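Local coordinates for piwi domain-containing protein (Vanderwaltozyma polyspora, PDB 5THE) that binds the 5' end of a short RNA as the C-terminal lobe of a budding-yeast Argonaute, which probably uses such guides to select RNA targets for cleavage, at residues 208-214 with 536-542; 237-243 with 544-549; 284-288 with 494-499. One frame throughout, in Å; residues are numbered along the deposited sequence.

Contact 1. Residues 208-214 with 536-542; sequences DLKFGAL and PQVNDNI
Leu209, in the last helical turn of 197-210, forms the apolar centre: its t,t side chain reaches Pro536 (CD1 to CD, 4.1 Å) and packs CB against Val538 CG2 at 4.0 Å, with Phe505 and Tyr302 nearby. Residues 536-538 run extended and polyproline-like (phi -65 to -74°, psi 146 to 152°), Val538 CA lying 4.2 Å from Leu209 CA; Asn539 follows at -41/134°. Farther along, Ile542 (chi1 p) sets CD1 3.8 Å from Asp208 CB and CG2 4.4 Å from Leu214 CD2. Gly212 leaves the helix with phi/psi 61/38°; a CB there would clash with Asn539 and Asn541. At the polar edge Asp208 turns its carboxylate to Arg501, and Asn541 ND2 donates weakly to Phe211 O (3.4 Å). Asn539 N donates to Leu209 O and Asn539 ND2 to Lys210 O (both 3.2 Å), while Asn539 OD1 accepts from Asn541 N (2.7 Å). Asn539 thus meets two carbonyls of the helix end with its side chain fixed by an Asx turn.

Contact 2. Residues 237-243 with 544-549; sequences KMNLKLL and SVMYYI. With nucleotides of chain B.
The C-terminal tail lies along the last turns of helix 228-241, with CA-CA distances of 6.1 Å for Lys237-Ile549 and 5.5 Å for Lys241-Met546. It bends through an inverse gamma turn centred on Met546, then a type I turn from Met546 to Ile549. Ile549 fills the hollow along Lys237, Leu240 and Lys241: its CG2 lies 4.2 Å from Lys237 CB and 4.1 Å from Lys241 CE, its CG1 3.9 Å from Leu240 CD1. Leu240 (m,t) also meets Met546, CD1 to CE 4.3 Å. Lys241, near trans from chi2 onward, lies against the turn, CE 3.3 Å from Tyr547 O. Val545 fits beside the helix end, CG1 3.5 Å from Lys241 O and CG2 4.3 Å from Leu243 CD2, where Leu243 (positive phi) is C-prime of a Schellman motif. A water joins Leu240 O and Met546 N, 2.8 Å from each. Lys237 NZ donates to Ile549 O, U1 OP2 of chain B (both 2.8 Å) and A3 OP1 of chain B (2.7 Å), with a long salt bridge to Ile549 OXT (3.6 Å). Lys241 NZ, also bonded to Asn215 O, forms a salt bridge with Ile549 OXT (3.5 Å); a water bridges Lys241 NZ (2.5 Å), Ile549 OXT (2.8 Å) and U1 OP2 of chain B (2.8 Å). Lys237 thus binds two RNA phosphates directly, whereas Lys241 pairs with the carboxylate and reaches U1 through water, consistent with an Argonaute guide 5'-phosphate pocket.

Contact 3. Residues 284-288 with 494-499; sequences IASLV and YADLLC
Strand 284-288 is regular beta (phi -109 to -144°, psi 116 to 158°) and helix 494-499 is regular alpha. Their short axes approach to 7.4 Å, with their N-to-C directions 138° apart, so the helix runs obliquely and roughly antiparallel across the strand. Ser286 and Cys499 bring their CA atoms to 5.5 Å, Val288 and Ala495 to 5.8 Å. The beta alternation directs the CA-to-CB bonds of Ile284, Ser286 and Val288 toward the helix and those of Ala285 and Leu287 away from it. Ser286, with chi1 p, sends OG to Ala495 O as a 2.8 Å hydrogen bond; this carbonyl also accepts from Cys499 N at 3.0 Å, so the strand adds a second donor to an intact helical bond. Cys499 turns SG to the strand, 3.5 Å from Ile284 O. Leu498 (chi1 t, chi2 p) fits between two strand residues: its CG is 3.7 Å from Ser286 CB, and its CD2 lies 3.8 Å from Val288 CG1. Val288 (chi1 m) completes the packing with CG2 4.0 Å from Tyr494 CB and 4.3 Å from Ala495 CB, while the Tyr494 ring leads away to bond Gly480 N through its hydroxyl. The contact is buried helix-on-sheet packing in the RNase H-like Piwi domain. Strand 282-289 is the middle of the antiparallel trio 264-274, 282-289 and 300-305; helix 490-515 crosses it here, and its continuation past Cys499 covers Ile284 with Ala502, Thr503 and Phe506.

Along the chain the order is 208-214, 237-243, 284-288, 494-499, 536-542, 544-549, so the segments of contacts 1 and 2 alternate and contact 3 falls within both spans. Contacts 1 and 2 share the C-terminal tail, 12 Å apart between centres, and meet where Leu214 packs on Leu242 and Ile542 on Tyr547. Contact 3, centred 14 Å from contact 2, touches it through Tyr494 and Leu498 against the last four tail residues; the centres of contacts 1 and 3 are about 16 Å apart, their nearest atoms about 7 Å. The tail lies between helices 197-210 and 228-241 and helix 490-515 of the Piwi core, beside the RNA 5' end, probably at the MID-Piwi junction as in other Argonautes.

Contact 1. Residues 208-214 with 536-542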
loop_
_atom_site.group_PDB
_atom_site.type_symbol
_atom_site.label_atom_id
_atom_site.label_comp_id
_atom_site.label_asym_id
_atom_site.label_seq_id
_atom_site.Cartn_x
_atom_site.Cartn_y
_atom_site.Cartn_z
ATOM N N ASP A 208 13.214 -10.403 6.100
ATOM C CA ASP A 208 12.903 -9.992 4.730
ATOM C C ASP A 208 14.168 -9.952 3.887
ATOM O O ASP A 208 14.280 -10.628 2.858
ATOM C CB ASP A 208 12.254 -8.602 4.679
ATOM C CG ASP A 208 10.903 -8.511 5.370
ATOM O OD1 ASP A 208 10.258 -9.547 5.675
ATOM O OD2 ASP A 208 10.484 -7.349 5.590
ATOM N N LEU A 209 15.137 -9.142 4.308
ATOM C CA LEU A 209 16.207 -8.767 3.396
ATOM C C LEU A 209 17.260 -9.869 3.272
ATOM O O LEU A 209 17.655 -10.233 2.161
ATOM C CB LEU A 209 16.813 -7.436 3.853
ATOM C CG LEU A 209 17.943 -6.849 3.009
ATOM C CD1 LEU A 209 17.901 -5.356 3.117
ATOM C CD2 LEU A 209 19.297 -7.388 3.483
ATOM N N LYS A 210 17.721 -10.422 4.397
ATOM C CA LYS A 210 18.736 -11.469 4.324
ATOM C C LYS A 210 18.154 -12.788 3.813
ATOM O O LYS A 210 18.685 -13.379 2.867
ATOM C CB LYS A 210 19.406 -11.657 5.690
ATOM C CG LYS A 210 20.368 -10.524 6.071
ATOM C CD LYS A 210 21.158 -10.064 4.845
ATOM C CE LYS A 210 22.627 -9.796 5.148
ATOM N NZ LYS A 210 22.791 -8.696 6.132
ATOM N N PHE A 211 17.060 -13.266 4.414
ATOM C CA PHE A 211 16.565 -14.607 4.098
ATOM C C PHE A 211 15.378 -14.635 3.148
ATOM O O PHE A 211 15.128 -15.674 2.525
ATOM C CB PHE A 211 16.173 -15.354 5.377
ATOM C CG PHE A 211 17.342 -15.820 6.170
ATOM C CD1 PHE A 211 18.011 -14.945 7.010
ATOM C CD2 PHE A 211 17.793 -17.128 6.058
ATOM C CE1 PHE A 211 19.104 -15.366 7.734
ATOM C CE2 PHE A 211 18.885 -17.561 6.779
ATOM C CZ PHE A 211 19.543 -16.680 7.622
ATOM N N GLY A 212 14.641 -13.539 3.015
ATOM C CA GLY A 212 13.458 -13.594 2.170
ATOM C C GLY A 212 12.447 -14.602 2.669
ATOM O O GLY A 212 11.830 -15.307 1.861
ATOM N N ALA A 213 12.282 -14.711 3.987
ATOM C CA ALA A 213 11.302 -15.617 4.571
ATOM C C ALA A 213 10.042 -14.827 4.919
ATOM O O ALA A 213 10.127 -13.726 5.468
ATOM C CB ALA A 213 11.863 -16.316 5.810
ATOM N N LEU A 214 8.883 -15.373 4.556
ATOM C CA LEU A 214 7.616 -14.728 4.880
ATOM C C LEU A 214 7.443 -14.644 6.391
ATOM O O LEU A 214 7.653 -15.624 7.107
ATOM C CB LEU A 214 6.455 -15.512 4.260
ATOM C CG LEU A 214 6.381 -15.567 2.734
ATOM C CD1 LEU A 214 5.055 -16.197 2.338
ATOM C CD2 LEU A 214 6.527 -14.164 2.108
ATOM N N PRO A 536 21.013 -2.611 0.902
ATOM C CA PRO A 536 21.075 -3.793 0.045
ATOM C C PRO A 536 19.693 -4.139 -0.472
ATOM O O PRO A 536 18.675 -3.828 0.156
ATOM C CB PRO A 536 21.602 -4.893 0.978
ATOM C CG PRO A 536 21.974 -4.194 2.280
ATOM C CD PRO A 536 21.158 -2.954 2.325
ATOM N N GLN A 537 19.678 -4.772 -1.640
ATOM C CA GLN A 537 18.440 -5.246 -2.225
ATOM C C GLN A 537 17.952 -6.470 -1.483
ATOM O O GLN A 537 18.722 -7.300 -1.005
ATOM C CB GLN A 537 18.612 -5.589 -3.705
ATOM C CG GLN A 537 18.693 -4.359 -4.589
ATOM C CD GLN A 537 17.449 -3.511 -4.445
ATOM O OE1 GLN A 537 16.338 -4.021 -4.577
ATOM N NE2 GLN A 537 17.625 -2.215 -4.139
ATOM N N VAL A 538 16.643 -6.576 -1.409
ATOM C CA VAL A 538 16.029 -7.671 -0.706
ATOM C C VAL A 538 16.285 -8.962 -1.476
ATOM O O VAL A 538 16.484 -8.959 -2.700
ATOM C CB VAL A 538 14.537 -7.317 -0.548
ATOM C CG1 VAL A 538 13.689 -8.060 -1.496
ATOM C CG2 VAL A 538 14.094 -7.404 0.892
ATOM N N ASN A 539 16.392 -10.058 -0.729
ATOM C CA ASN A 539 16.489 -11.411 -1.257
ATOM C C ASN A 539 15.545 -11.614 -2.437
ATOM O O ASN A 539 14.373 -11.234 -2.377
ATOM C CB ASN A 539 16.146 -12.382 -0.112
ATOM C CG ASN A 539 16.369 -13.838 -0.466
ATOM O OD1 ASN A 539 15.818 -14.350 -1.437
ATOM N ND2 ASN A 539 17.180 -14.518 0.340
ATOM N N ASP A 540 16.051 -12.232 -3.510
ATOM C CA ASP A 540 15.223 -12.467 -4.696
ATOM C C ASP A 540 13.938 -13.240 -4.395
ATOM O O ASP A 540 12.977 -13.135 -5.169
ATOM C CB ASP A 540 16.019 -13.221 -5.764
ATOM C CG ASP A 540 16.885 -12.302 -6.609
ATOM O OD1 ASP A 540 16.673 -11.071 -6.567
ATOM O OD2 ASP A 540 17.770 -12.815 -7.326
ATOM N N ASN A 541 13.906 -14.020 -3.300
ATOM C CA ASN A 541 12.702 -14.763 -2.916
ATOM C C ASN A 541 11.482 -13.854 -2.828
ATOM O O ASN A 541 10.364 -14.268 -3.150
ATOM C CB ASN A 541 12.889 -15.443 -1.550
ATOM C CG ASN A 541 13.754 -16.688 -1.606
ATOM O OD1 ASN A 541 13.895 -17.321 -2.651
ATOM N ND2 ASN A 541 14.325 -17.058 -0.461
ATOM N N ILE A 542 11.668 -12.621 -2.357
ATOM C CA ILE A 542 10.528 -11.796 -2.008
ATOM C C ILE A 542 10.429 -10.546 -2.870
ATOM O O ILE A 542 9.565 -9.710 -2.626
ATOM C CB ILE A 542 10.539 -11.427 -0.511
ATOM C CG1 ILE A 542 11.853 -10.762 -0.130
ATOM C CG2 ILE A 542 10.274 -12.659 0.357
ATOM C CD1 ILE A 542 11.695 -9.891 1.099
#

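Contact 2. Residues 237-243 with 544-549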
loop_
_atom_site.group_PDB
_atom_site.type_symbol
_atom_site.label_atom_id
_atom_site.label_comp_id
_atom_site.label_asym_id
_atom_site.label_seq_id
_atom_site.Cartn_x
_atom_site.Cartn_y
_atom_site.Cartn_z
ATOM N N LYS A 237 -2.886 -9.511 6.001
ATOM C CA LYS A 237 -1.515 -9.246 5.580
ATOM C C LYS A 237 -0.799 -10.532 5.209
ATOM O O LYS A 237 -0.101 -10.583 4.194
ATOM C CB LYS A 237 -0.773 -8.489 6.694
ATOM C CG LYS A 237 -1.364 -7.099 6.956
ATOM C CD LYS A 237 -1.495 -6.755 8.449
ATOM C CE LYS A 237 -0.142 -6.590 9.147
ATOM N NZ LYS A 237 0.702 -5.471 8.611
ATOM N N MET A 238 -0.963 -11.580 6.022
ATOM C CA MET A 238 -0.347 -12.866 5.716
ATOM C C MET A 238 -0.796 -13.364 4.356
ATOM O O MET A 238 0.023 -13.790 3.531
ATOM C CB MET A 238 -0.714 -13.884 6.790
ATOM C CG MET A 238 -0.215 -13.510 8.182
ATOM S SD MET A 238 -0.752 -14.756 9.369
ATOM C CE MET A 238 0.264 -14.345 10.807
ATOM N N ASN A 239 -2.107 -13.313 4.109
ATOM C CA ASN A 239 -2.649 -13.827 2.859
ATOM C C ASN A 239 -2.039 -13.110 1.661
ATOM O O ASN A 239 -1.685 -13.749 0.665
ATOM C CB ASN A 239 -4.173 -13.689 2.853
ATOM C CG ASN A 239 -4.842 -14.456 1.693
ATOM O OD1 ASN A 239 -5.828 -14.012 1.136
ATOM N ND2 ASN A 239 -4.338 -15.621 1.386
ATOM N N LEU A 240 -1.888 -11.780 1.750
ATOM C CA LEU A 240 -1.217 -11.041 0.678
ATOM C C LEU A 240 0.217 -11.524 0.488
ATOM O O LEU A 240 0.657 -11.753 -0.648
ATOM C CB LEU A 240 -1.247 -9.537 0.960
ATOM C CG LEU A 240 -2.645 -8.895 0.898
ATOM C CD1 LEU A 240 -2.598 -7.441 1.365
ATOM C CD2 LEU A 240 -3.247 -9.001 -0.526
ATOM N N LYS A 241 0.969 -11.666 1.593
ATOM C CA LYS A 241 2.343 -12.152 1.511
ATOM C C LYS A 241 2.401 -13.546 0.910
ATOM O O LYS A 241 3.356 -13.878 0.203
ATOM C CB LYS A 241 2.992 -12.133 2.897
ATOM C CG LYS A 241 3.401 -10.725 3.309
ATOM C CD LYS A 241 3.646 -10.631 4.789
ATOM C CE LYS A 241 4.285 -9.301 5.169
ATOM N NZ LYS A 241 4.464 -9.208 6.663
ATOM N N LEU A 242 1.364 -14.352 1.140
ATOM C CA LEU A 242 1.203 -15.650 0.506
ATOM C C LEU A 242 0.584 -15.564 -0.894
ATOM O O LEU A 242 0.047 -16.567 -1.373
ATOM C CB LEU A 242 0.363 -16.550 1.407
ATOM C CG LEU A 242 1.115 -16.927 2.685
ATOM C CD1 LEU A 242 0.152 -17.304 3.819
ATOM C CD2 LEU A 242 2.053 -18.077 2.355
ATOM N N LEU A 243 0.650 -14.400 -1.541
ATOM C CA LEU A 243 0.204 -14.189 -2.920
ATOM C C LEU A 243 -1.303 -14.284 -3.059
ATOM O O LEU A 243 -1.817 -14.469 -4.163
ATOM C CB LEU A 243 0.879 -15.166 -3.899
ATOM C CG LEU A 243 2.407 -15.198 -3.816
ATOM C CD1 LEU A 243 3.019 -16.105 -4.899
ATOM C CD2 LEU A 243 2.964 -13.797 -3.914
ATOM N N SER A 544 9.154 -10.224 -5.646
ATOM C CA SER A 544 7.817 -10.204 -6.217
ATOM C C SER A 544 6.735 -10.359 -5.157
ATOM O O SER A 544 5.587 -10.656 -5.492
ATOM C CB SER A 544 7.676 -11.299 -7.277
ATOM O OG SER A 544 8.645 -11.127 -8.291
ATOM N N VAL A 545 7.074 -10.165 -3.894
ATOM C CA VAL A 545 6.144 -10.344 -2.790
ATOM C C VAL A 545 5.911 -8.994 -2.135
ATOM O O VAL A 545 6.816 -8.153 -2.087
ATOM C CB VAL A 545 6.700 -11.369 -1.778
ATOM C CG1 VAL A 545 5.798 -11.477 -0.549
ATOM C CG2 VAL A 545 6.887 -12.732 -2.463
ATOM N N MET A 546 4.685 -8.781 -1.642
ATOM C CA MET A 546 4.359 -7.601 -0.836
ATOM C C MET A 546 4.812 -7.801 0.613
ATOM O O MET A 546 4.017 -7.790 1.553
ATOM C CB MET A 546 2.864 -7.302 -0.895
ATOM C CG MET A 546 2.337 -6.889 -2.260
ATOM S SD MET A 546 0.526 -6.802 -2.289
ATOM C CE MET A 546 0.230 -5.420 -1.169
ATOM N N TYR A 547 6.132 -7.984 0.784
ATOM C CA TYR A 547 6.679 -8.189 2.118
ATOM C C TYR A 547 6.500 -6.965 2.997
ATOM O O TYR A 547 6.594 -7.076 4.222
ATOM C CB TYR A 547 8.165 -8.555 2.044
ATOM C CG TYR A 547 9.006 -7.540 1.308
ATOM C CD1 TYR A 547 9.185 -7.632 -0.070
ATOM C CD2 TYR A 547 9.631 -6.496 1.991
ATOM C CE1 TYR A 547 9.951 -6.707 -0.754
ATOM C CE2 TYR A 547 10.408 -5.558 1.310
ATOM C CZ TYR A 547 10.559 -5.670 -0.059
ATOM O OH TYR A 547 11.329 -4.758 -0.749
ATOM N N TYR A 548 6.254 -5.806 2.398
ATOM C CA TYR A 548 6.159 -4.560 3.134
ATOM C C TYR A 548 4.788 -4.352 3.769
ATOM O O TYR A 548 4.639 -3.424 4.573
ATOM C CB TYR A 548 6.486 -3.394 2.191
ATOM C CG TYR A 548 5.549 -3.332 1.001
ATOM C CD1 TYR A 548 4.317 -2.705 1.106
ATOM C CD2 TYR A 548 5.885 -3.928 -0.208
ATOM C CE1 TYR A 548 3.447 -2.665 0.051
ATOM C CE2 TYR A 548 5.021 -3.889 -1.289
ATOM C CZ TYR A 548 3.801 -3.252 -1.150
ATOM O OH TYR A 548 2.923 -3.198 -2.204
ATOM N N ILE A 549 3.793 -5.184 3.428
ATOM C CA ILE A 549 2.411 -4.961 3.866
ATOM C C ILE A 549 2.183 -5.393 5.307
ATOM O O ILE A 549 1.248 -4.911 5.957
ATOM C CB ILE A 549 1.395 -5.685 2.936
ATOM C CG1 ILE A 549 -0.005 -5.071 3.066
ATOM C CG2 ILE A 549 1.295 -7.154 3.296
ATOM C CD1 ILE A 549 -0.053 -3.599 2.784
ATOM O OXT ILE A 549 2.905 -6.230 5.856
ATOM P P A B 2 0.453 -5.036 16.308
ATOM O OP1 A B 2 0.437 -3.643 16.821
ATOM O OP2 A B 2 0.099 -6.189 17.194
ATOM O "O5'" A B 2 -0.465 -5.092 15.010
ATOM C "C5'" A B 2 -0.379 -6.184 14.091
ATOM C "C4'" A B 2 -1.610 -6.265 13.235
ATOM O "O4'" A B 2 -2.734 -6.649 14.056
ATOM C "C3'" A B 2 -2.062 -4.961 12.604
ATOM O "O3'" A B 2 -1.342 -4.650 11.447
ATOM C "C2'" A B 2 -3.542 -5.213 12.356
ATOM O "O2'" A B 2 -3.711 -6.092 11.252
ATOM C "C1'" A B 2 -3.905 -5.982 13.617
ATOM N N9 A B 2 -4.332 -5.109 14.728
ATOM C C8 A B 2 -3.521 -4.493 15.649
ATOM N N7 A B 2 -4.163 -3.818 16.560
ATOM C C5 A B 2 -5.497 -4.032 16.226
ATOM C C6 A B 2 -6.672 -3.578 16.817
ATOM N N6 A B 2 -6.646 -2.800 17.900
ATOM N N1 A B 2 -7.850 -3.949 16.245
ATOM C C2 A B 2 -7.808 -4.733 15.153
ATOM N N3 A B 2 -6.747 -5.227 14.497
ATOM C C4 A B 2 -5.622 -4.822 15.097
ATOM O OP3 U B 1 4.878 -5.537 9.522
ATOM P P U B 1 4.267 -6.597 10.347
ATOM O OP1 U B 1 5.095 -7.825 10.272
ATOM O OP2 U B 1 2.839 -6.716 10.009
ATOM O "O5'" U B 1 4.366 -6.137 11.854
ATOM C "C5'" U B 1 3.422 -5.240 12.421
ATOM C "C4'" U B 1 3.472 -5.353 13.914
ATOM O "O4'" U B 1 4.788 -4.938 14.387
ATOM C "C3'" U B 1 2.449 -4.523 14.675
ATOM O "O3'" U B 1 1.939 -5.301 15.758
ATOM C "C2'" U B 1 3.270 -3.342 15.200
ATOM O "O2'" U B 1 2.771 -2.758 16.384
ATOM C "C1'" U B 1 4.643 -3.979 15.420
ATOM N N1 U B 1 5.757 -3.013 15.324
ATOM C C2 U B 1 6.599 -2.888 16.400
ATOM O O2 U B 1 6.461 -3.568 17.394
ATOM N N3 U B 1 7.609 -1.962 16.271
ATOM C C4 U B 1 7.848 -1.161 15.170
ATOM O O4 U B 1 8.802 -0.377 15.184
ATOM C C5 U B 1 6.923 -1.333 14.092
ATOM C C6 U B 1 5.931 -2.225 14.209
ATOM P P A B 3 -1.080 -3.120 11.070
ATOM O OP1 A B 3 -0.197 -3.226 9.869
ATOM O OP2 A B 3 -0.633 -2.358 12.274
ATOM O "O5'" A B 3 -2.522 -2.583 10.647
ATOM C "C5'" A B 3 -3.185 -3.143 9.525
ATOM C "C4'" A B 3 -4.625 -2.716 9.468
ATOM O "O4'" A B 3 -5.379 -3.283 10.570
ATOM C "C3'" A B 3 -4.875 -1.225 9.587
ATOM O "O3'" A B 3 -4.641 -0.567 8.368
ATOM C "C2'" A B 3 -6.329 -1.179 10.024
ATOM O "O2'" A B 3 -7.188 -1.416 8.915
ATOM C "C1'" A B 3 -6.387 -2.381 10.970
ATOM N N9 A B 3 -6.078 -1.934 12.327
ATOM C C8 A B 3 -4.834 -1.682 12.863
ATOM N N7 A B 3 -4.894 -1.232 14.093
ATOM C C5 A B 3 -6.250 -1.191 14.364
ATOM C C6 A B 3 -6.935 -0.794 15.505
ATOM N N6 A B 3 -6.290 -0.372 16.608
ATOM N N1 A B 3 -8.282 -0.864 15.454
ATOM C C2 A B 3 -8.873 -1.295 14.320
ATOM N N3 A B 3 -8.331 -1.689 13.162
ATOM C C4 A B 3 -6.998 -1.603 13.274
HETATM O O HOH W 1 2.477 -8.267 7.758
HETATM O O HOH W 2 2.705 -10.665 -2.201
HETATM O O HOH W 3 5.370 -6.310 6.986
HETATM O O HOH W 4 7.718 -8.802 6.112
#

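Contact 3. Residues 284-288 with 494-499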
loop_
_atom_site.group_PDB
_atom_site.type_symbol
_atom_site.label_atom_id
_atom_site.label_comp_id
_atom_site.label_asym_id
_atom_site.label_seq_id
_atom_site.Cartn_x
_atom_site.Cartn_y
_atom_site.Cartn_z
ATOM N N ILE A 284 15.282 7.741 0.147
ATOM C CA ILE A 284 14.897 6.412 -0.317
ATOM C C ILE A 284 13.648 6.558 -1.169
ATOM O O ILE A 284 12.691 7.216 -0.755
ATOM C CB ILE A 284 14.644 5.451 0.860
ATOM C CG1 ILE A 284 15.907 5.305 1.692
ATOM C CG2 ILE A 284 14.156 4.080 0.355
ATOM C CD1 ILE A 284 15.772 4.425 2.919
ATOM N N ALA A 285 13.662 5.950 -2.356
ATOM C CA ALA A 285 12.520 5.941 -3.258
ATOM C C ALA A 285 12.031 4.512 -3.438
ATOM O O ALA A 285 12.815 3.563 -3.358
ATOM C CB ALA A 285 12.870 6.538 -4.638
ATOM N N SER A 286 10.730 4.369 -3.672
ATOM C CA SER A 286 10.127 3.074 -3.930
ATOM C C SER A 286 9.200 3.188 -5.132
ATOM O O SER A 286 8.726 4.269 -5.477
ATOM C CB SER A 286 9.358 2.555 -2.710
ATOM O OG SER A 286 8.223 3.364 -2.481
ATOM N N LEU A 287 8.981 2.060 -5.796
ATOM C CA LEU A 287 8.079 1.986 -6.935
ATOM C C LEU A 287 7.390 0.635 -6.869
ATOM O O LEU A 287 8.059 -0.396 -6.957
ATOM C CB LEU A 287 8.831 2.141 -8.267
ATOM C CG LEU A 287 7.927 2.046 -9.499
ATOM C CD1 LEU A 287 6.997 3.258 -9.566
ATOM C CD2 LEU A 287 8.721 1.863 -10.824
ATOM N N VAL A 288 6.064 0.638 -6.691
ATOM C CA VAL A 288 5.278 -0.588 -6.691
ATOM C C VAL A 288 4.460 -0.607 -7.966
ATOM O O VAL A 288 4.197 0.430 -8.582
ATOM C CB VAL A 288 4.356 -0.720 -5.457
ATOM C CG1 VAL A 288 5.170 -0.700 -4.154
ATOM C CG2 VAL A 288 3.310 0.390 -5.455
ATOM N N TYR A 494 0.683 1.728 -0.711
ATOM C CA TYR A 494 1.680 0.662 -0.840
ATOM C C TYR A 494 3.088 1.217 -1.012
ATOM O O TYR A 494 4.044 0.696 -0.420
ATOM C CB TYR A 494 1.352 -0.230 -2.028
ATOM C CG TYR A 494 0.104 -1.054 -1.867
ATOM C CD1 TYR A 494 -0.290 -1.521 -0.615
ATOM C CD2 TYR A 494 -0.667 -1.389 -2.971
ATOM C CE1 TYR A 494 -1.434 -2.301 -0.470
ATOM C CE2 TYR A 494 -1.815 -2.165 -2.838
ATOM C CZ TYR A 494 -2.194 -2.608 -1.582
ATOM O OH TYR A 494 -3.324 -3.369 -1.445
ATOM N N ALA A 495 3.244 2.241 -1.859
ATOM C CA ALA A 495 4.566 2.817 -2.078
ATOM C C ALA A 495 5.096 3.461 -0.808
ATOM O O ALA A 495 6.292 3.347 -0.504
ATOM C CB ALA A 495 4.526 3.836 -3.220
ATOM N N ASP A 496 4.227 4.161 -0.063
ATOM C CA ASP A 496 4.649 4.735 1.215
ATOM C C ASP A 496 5.174 3.650 2.140
ATOM O O ASP A 496 6.233 3.802 2.755
ATOM C CB ASP A 496 3.493 5.478 1.892
ATOM C CG ASP A 496 2.985 6.623 1.076
ATOM O OD1 ASP A 496 3.715 7.102 0.186
ATOM O OD2 ASP A 496 1.847 7.053 1.330
ATOM N N LEU A 497 4.428 2.543 2.256
ATOM C CA LEU A 497 4.820 1.456 3.149
ATOM C C LEU A 497 6.124 0.807 2.718
ATOM O O LEU A 497 6.896 0.354 3.565
ATOM C CB LEU A 497 3.713 0.405 3.199
ATOM C CG LEU A 497 2.411 0.973 3.776
ATOM C CD1 LEU A 497 1.308 -0.069 3.661
ATOM C CD2 LEU A 497 2.647 1.352 5.226
ATOM N N LEU A 498 6.373 0.714 1.412
ATOM C CA LEU A 498 7.617 0.100 0.972
ATOM C C LEU A 498 8.802 1.002 1.295
ATOM O O LEU A 498 9.859 0.519 1.721
ATOM C CB LEU A 498 7.547 -0.222 -0.521
ATOM C CG LEU A 498 8.831 -0.777 -1.150
ATOM C CD1 LEU A 498 9.342 -1.960 -0.343
ATOM C CD2 LEU A 498 8.574 -1.184 -2.630
ATOM N N CYS A 499 8.640 2.316 1.102
ATOM C CA CYS A 499 9.659 3.266 1.546
ATOM C C CYS A 499 9.942 3.129 3.030
ATOM O O CYS A 499 11.102 3.206 3.462
ATOM C CB CYS A 499 9.215 4.690 1.257
ATOM S SG CYS A 499 9.821 5.353 -0.248
#